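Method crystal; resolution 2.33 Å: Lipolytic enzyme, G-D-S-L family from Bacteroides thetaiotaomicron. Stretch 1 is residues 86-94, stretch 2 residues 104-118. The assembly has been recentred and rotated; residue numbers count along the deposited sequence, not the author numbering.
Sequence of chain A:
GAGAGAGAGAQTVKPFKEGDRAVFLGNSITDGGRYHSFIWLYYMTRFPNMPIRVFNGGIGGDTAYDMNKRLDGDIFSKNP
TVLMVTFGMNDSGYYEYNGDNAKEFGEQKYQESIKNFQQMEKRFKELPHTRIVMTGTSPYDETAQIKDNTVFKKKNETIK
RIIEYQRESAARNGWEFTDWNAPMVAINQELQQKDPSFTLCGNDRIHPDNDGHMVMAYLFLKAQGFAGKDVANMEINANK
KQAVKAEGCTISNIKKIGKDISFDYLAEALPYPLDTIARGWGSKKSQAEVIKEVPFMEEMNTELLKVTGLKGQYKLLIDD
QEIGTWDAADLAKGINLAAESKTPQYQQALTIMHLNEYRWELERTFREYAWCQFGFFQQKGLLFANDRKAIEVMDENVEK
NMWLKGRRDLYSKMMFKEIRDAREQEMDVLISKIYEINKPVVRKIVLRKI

Stretch 1 (86-94) TFGMNDSGY
Stretch 2 104-118: EFGEQKYQESIKNFQ

A compact loop packs against one side of a regular α-helix, joined by a single direct hydrogen bond, two bridging waters and aromatic contacts at both ends, with 370 Å² buried in all. Residues 104-118 are helical throughout, with i to i+4 bonds such as S113 N to K109 O (2.9 Å). In the loop, F87 is extended (phi/psi -168/173), G88 takes 124/-27, angles that favour glycine, and N90 to G93 form a type I turn. S92 N and S92 OG both donate to G88 O (2.9 and 2.8 Å), tying the turn back to G88. The chains run in opposite senses: F87 lies by S113 and F117, D91 by S113 (CA to CA 5.7 Å), S92 by K109 (CA to CA 5.5 Å), and G93 by F105. At the centre S113 (chi1 t) points toward the loop and its hydroxyl OG donates to the carboxylate oxygen D91 OD2 (3.0 Å); D91 is m, also held by a weak bond from G88 N to D91 OD1 (3.1 Å). One water donates to D91 O (2.7 Å) and K109 O (3.1 Å), linking the backbones; another donates to D91 OD2 (3.0 Å) and accepts from N116 ND2 (2.7 Å). K109 (m, m, t, t) lays its methylenes in van der Waals contact with the turn's carbonyls, CB 3.4 Å from D91 O and CG 3.5 Å from S92 O, while its end leads away to a salt bridge from NZ to E112 OE2 (3.5 Å). F87 (p) meets S113 OG with its ring edge (CE2 to OG 3.3 Å) and lies nearly parallel to F117 (t), planes at 11° but slid apart, centroids 5.4 Å, F87 CZ to F117 CD1 3.4 Å. F105 (t) turns its ring edge to G93, CZ to CA 3.8 Å; a CB there would clash with CZ.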

# COMPACT_ATOMS: atom_id res chain seq x y z
N THR A 86 9.74 -5.77 -7.70
CA THR A 86 10.62 -4.78 -7.10
C THR A 86 11.75 -5.49 -6.35
O THR A 86 11.53 -6.53 -5.72
CB THR A 86 9.87 -3.85 -6.14
OG1 THR A 86 10.75 -2.81 -5.71
CG2 THR A 86 9.33 -4.61 -4.92
N PHE A 87 12.96 -4.95 -6.46
CA PHE A 87 14.13 -5.54 -5.84
C PHE A 87 15.26 -4.53 -5.89
O PHE A 87 15.13 -3.45 -6.49
CB PHE A 87 14.56 -6.85 -6.53
CG PHE A 87 15.08 -6.65 -7.93
CD1 PHE A 87 14.22 -6.30 -8.96
CD2 PHE A 87 16.43 -6.79 -8.21
CE1 PHE A 87 14.70 -6.11 -10.24
CE2 PHE A 87 16.91 -6.60 -9.48
CZ PHE A 87 16.04 -6.26 -10.50
N GLY A 88 16.37 -4.86 -5.24
CA GLY A 88 17.57 -4.03 -5.32
C GLY A 88 18.09 -3.57 -3.98
O GLY A 88 19.28 -3.28 -3.86
N MET A 89 17.22 -3.44 -2.98
CA MET A 89 17.71 -2.97 -1.68
C MET A 89 18.77 -3.92 -1.11
O MET A 89 19.79 -3.47 -0.56
CB MET A 89 16.56 -2.79 -0.70
CG MET A 89 17.00 -2.27 0.67
SD MET A 89 17.76 -0.62 0.68
CE MET A 89 16.36 0.45 0.36
N ASN A 90 18.57 -5.23 -1.26
CA ASN A 90 19.55 -6.21 -0.83
C ASN A 90 20.61 -6.46 -1.89
O ASN A 90 21.78 -6.66 -1.57
CB ASN A 90 18.85 -7.51 -0.45
CG ASN A 90 18.05 -7.38 0.82
OD1 ASN A 90 18.56 -6.90 1.84
ND2 ASN A 90 16.78 -7.76 0.77
N ASP A 91 20.20 -6.49 -3.16
CA ASP A 91 21.15 -6.70 -4.24
C ASP A 91 22.29 -5.69 -4.19
O ASP A 91 23.46 -6.02 -4.43
CB ASP A 91 20.43 -6.63 -5.60
CG ASP A 91 19.19 -7.52 -5.67
OD1 ASP A 91 18.26 -7.33 -4.83
OD2 ASP A 91 19.13 -8.41 -6.57
N SER A 92 21.98 -4.43 -3.86
CA SER A 92 22.98 -3.37 -3.91
C SER A 92 24.10 -3.56 -2.90
O SER A 92 25.21 -3.06 -3.12
CB SER A 92 22.31 -2.02 -3.68
OG SER A 92 21.42 -2.09 -2.58
N GLY A 93 23.86 -4.28 -1.81
CA GLY A 93 24.87 -4.45 -0.78
C GLY A 93 24.88 -3.31 0.23
O GLY A 93 24.16 -2.31 0.11
N TYR A 94 25.72 -3.46 1.25
CA TYR A 94 25.63 -2.53 2.37
C TYR A 94 26.98 -1.98 2.85
O TYR A 94 27.40 -0.89 2.44
CB TYR A 94 24.89 -3.20 3.53
CG TYR A 94 23.45 -3.56 3.23
CD1 TYR A 94 22.43 -2.64 3.46
CD2 TYR A 94 23.09 -4.81 2.72
CE1 TYR A 94 21.11 -2.94 3.21
CE2 TYR A 94 21.76 -5.13 2.46
CZ TYR A 94 20.78 -4.18 2.71
OH TYR A 94 19.46 -4.46 2.45
N GLU A 104 34.22 -0.56 -7.17
CA GLU A 104 34.26 -1.91 -7.71
C GLU A 104 33.18 -2.79 -7.09
O GLU A 104 32.53 -3.58 -7.78
CB GLU A 104 35.66 -2.47 -7.45
CG GLU A 104 36.78 -1.55 -8.00
CD GLU A 104 37.29 -0.53 -6.97
OE1 GLU A 104 36.47 -0.05 -6.16
OE2 GLU A 104 38.50 -0.18 -7.00
N PHE A 105 32.92 -2.60 -5.78
CA PHE A 105 31.85 -3.32 -5.10
C PHE A 105 30.50 -2.99 -5.72
O PHE A 105 29.70 -3.89 -6.01
CB PHE A 105 31.85 -2.96 -3.62
CG PHE A 105 30.73 -3.59 -2.83
CD1 PHE A 105 30.79 -4.91 -2.42
CD2 PHE A 105 29.60 -2.85 -2.50
CE1 PHE A 105 29.76 -5.48 -1.68
CE2 PHE A 105 28.57 -3.41 -1.77
CZ PHE A 105 28.65 -4.73 -1.37
N GLY A 106 30.20 -1.70 -5.86
CA GLY A 106 28.96 -1.28 -6.49
C GLY A 106 28.78 -1.88 -7.87
O GLY A 106 27.69 -2.33 -8.22
N GLU A 107 29.86 -1.91 -8.66
CA GLU A 107 29.75 -2.44 -10.01
C GLU A 107 29.52 -3.95 -9.99
O GLU A 107 28.68 -4.46 -10.75
CB GLU A 107 31.01 -2.10 -10.82
CG GLU A 107 31.08 -2.77 -12.19
CD GLU A 107 30.12 -2.16 -13.18
OE1 GLU A 107 29.71 -1.00 -12.96
OE2 GLU A 107 29.78 -2.81 -14.18
N GLN A 108 30.21 -4.66 -9.10
CA GLN A 108 30.02 -6.10 -9.01
C GLN A 108 28.60 -6.44 -8.55
O GLN A 108 27.97 -7.36 -9.08
CB GLN A 108 31.04 -6.68 -8.03
CG GLN A 108 32.47 -6.55 -8.54
CD GLN A 108 33.53 -6.97 -7.54
OE1 GLN A 108 33.32 -6.95 -6.32
NE2 GLN A 108 34.72 -7.30 -8.06
N LYS A 109 28.07 -5.67 -7.60
CA LYS A 109 26.72 -5.92 -7.12
C LYS A 109 25.69 -5.61 -8.21
O LYS A 109 24.72 -6.37 -8.39
CB LYS A 109 26.45 -5.09 -5.87
CG LYS A 109 27.14 -5.62 -4.62
CD LYS A 109 27.07 -7.14 -4.58
CE LYS A 109 27.07 -7.67 -3.16
NZ LYS A 109 27.34 -9.14 -3.09
N TYR A 110 25.88 -4.52 -8.95
CA TYR A 110 24.98 -4.23 -10.06
C TYR A 110 24.99 -5.35 -11.08
O TYR A 110 23.93 -5.76 -11.58
CB TYR A 110 25.35 -2.89 -10.71
CG TYR A 110 24.68 -2.69 -12.04
CD1 TYR A 110 23.37 -2.24 -12.12
CD2 TYR A 110 25.35 -2.96 -13.22
CE1 TYR A 110 22.75 -2.08 -13.34
CE2 TYR A 110 24.74 -2.80 -14.44
CZ TYR A 110 23.45 -2.36 -14.50
OH TYR A 110 22.85 -2.20 -15.73
N GLN A 111 26.18 -5.86 -11.42
CA GLN A 111 26.26 -6.90 -12.44
C GLN A 111 25.60 -8.18 -11.98
O GLN A 111 24.81 -8.78 -12.72
CB GLN A 111 27.72 -7.15 -12.82
CG GLN A 111 28.37 -5.98 -13.57
CD GLN A 111 27.69 -5.70 -14.89
OE1 GLN A 111 27.13 -6.60 -15.52
NE2 GLN A 111 27.70 -4.44 -15.30
N GLU A 112 25.87 -8.58 -10.73
CA GLU A 112 25.23 -9.78 -10.19
C GLU A 112 23.71 -9.63 -10.18
O GLU A 112 22.97 -10.55 -10.56
CB GLU A 112 25.76 -10.03 -8.78
CG GLU A 112 25.31 -11.33 -8.15
CD GLU A 112 25.62 -11.40 -6.66
OE1 GLU A 112 25.20 -12.39 -6.03
OE2 GLU A 112 26.30 -10.49 -6.14
N SER A 113 23.23 -8.44 -9.80
CA SER A 113 21.79 -8.24 -9.70
C SER A 113 21.13 -8.38 -11.06
O SER A 113 20.17 -9.15 -11.21
CB SER A 113 21.49 -6.88 -9.10
OG SER A 113 20.12 -6.77 -8.83
N ILE A 114 21.65 -7.69 -12.08
CA ILE A 114 20.96 -7.78 -13.38
C ILE A 114 21.14 -9.16 -14.00
O ILE A 114 20.27 -9.63 -14.75
CB ILE A 114 21.41 -6.66 -14.33
CG1 ILE A 114 22.89 -6.78 -14.67
CG2 ILE A 114 21.03 -5.26 -13.78
CD1 ILE A 114 23.38 -5.74 -15.66
N LYS A 115 22.22 -9.87 -13.66
CA LYS A 115 22.34 -11.25 -14.12
C LYS A 115 21.17 -12.08 -13.59
O LYS A 115 20.55 -12.84 -14.35
CB LYS A 115 23.70 -11.82 -13.69
CG LYS A 115 24.00 -13.24 -14.20
CD LYS A 115 25.14 -13.91 -13.44
CE LYS A 115 25.18 -15.40 -13.70
NZ LYS A 115 26.22 -15.75 -14.70
N ASN A 116 20.85 -11.94 -12.31
CA ASN A 116 19.70 -12.69 -11.78
C ASN A 116 18.37 -12.18 -12.35
O ASN A 116 17.48 -12.99 -12.72
CB ASN A 116 19.70 -12.62 -10.26
CG ASN A 116 20.87 -13.35 -9.67
OD1 ASN A 116 21.14 -14.49 -10.05
ND2 ASN A 116 21.60 -12.69 -8.77
N PHE A 117 18.24 -10.86 -12.47
CA PHE A 117 17.02 -10.30 -13.03
C PHE A 117 16.75 -10.85 -14.41
O PHE A 117 15.59 -11.00 -14.78
CB PHE A 117 17.08 -8.77 -13.08
CG PHE A 117 15.91 -8.15 -13.81
CD1 PHE A 117 14.70 -7.96 -13.16
CD2 PHE A 117 16.02 -7.77 -15.14
CE1 PHE A 117 13.62 -7.40 -13.82
CE2 PHE A 117 14.94 -7.20 -15.81
CZ PHE A 117 13.74 -7.02 -15.14
N GLN A 118 17.79 -11.13 -15.19
CA GLN A 118 17.60 -11.62 -16.55
C GLN A 118 16.97 -13.01 -16.56
O GLN A 118 16.16 -13.33 -17.44
CB GLN A 118 18.95 -11.64 -17.30
CG GLN A 118 19.42 -10.25 -17.80
CD GLN A 118 20.82 -10.28 -18.41
OE1 GLN A 118 21.82 -10.16 -17.71
NE2 GLN A 118 20.88 -10.40 -19.74
O HOH W 1 23.60 -8.12 -6.13
O HOH W 2 21.08 -10.58 -7.23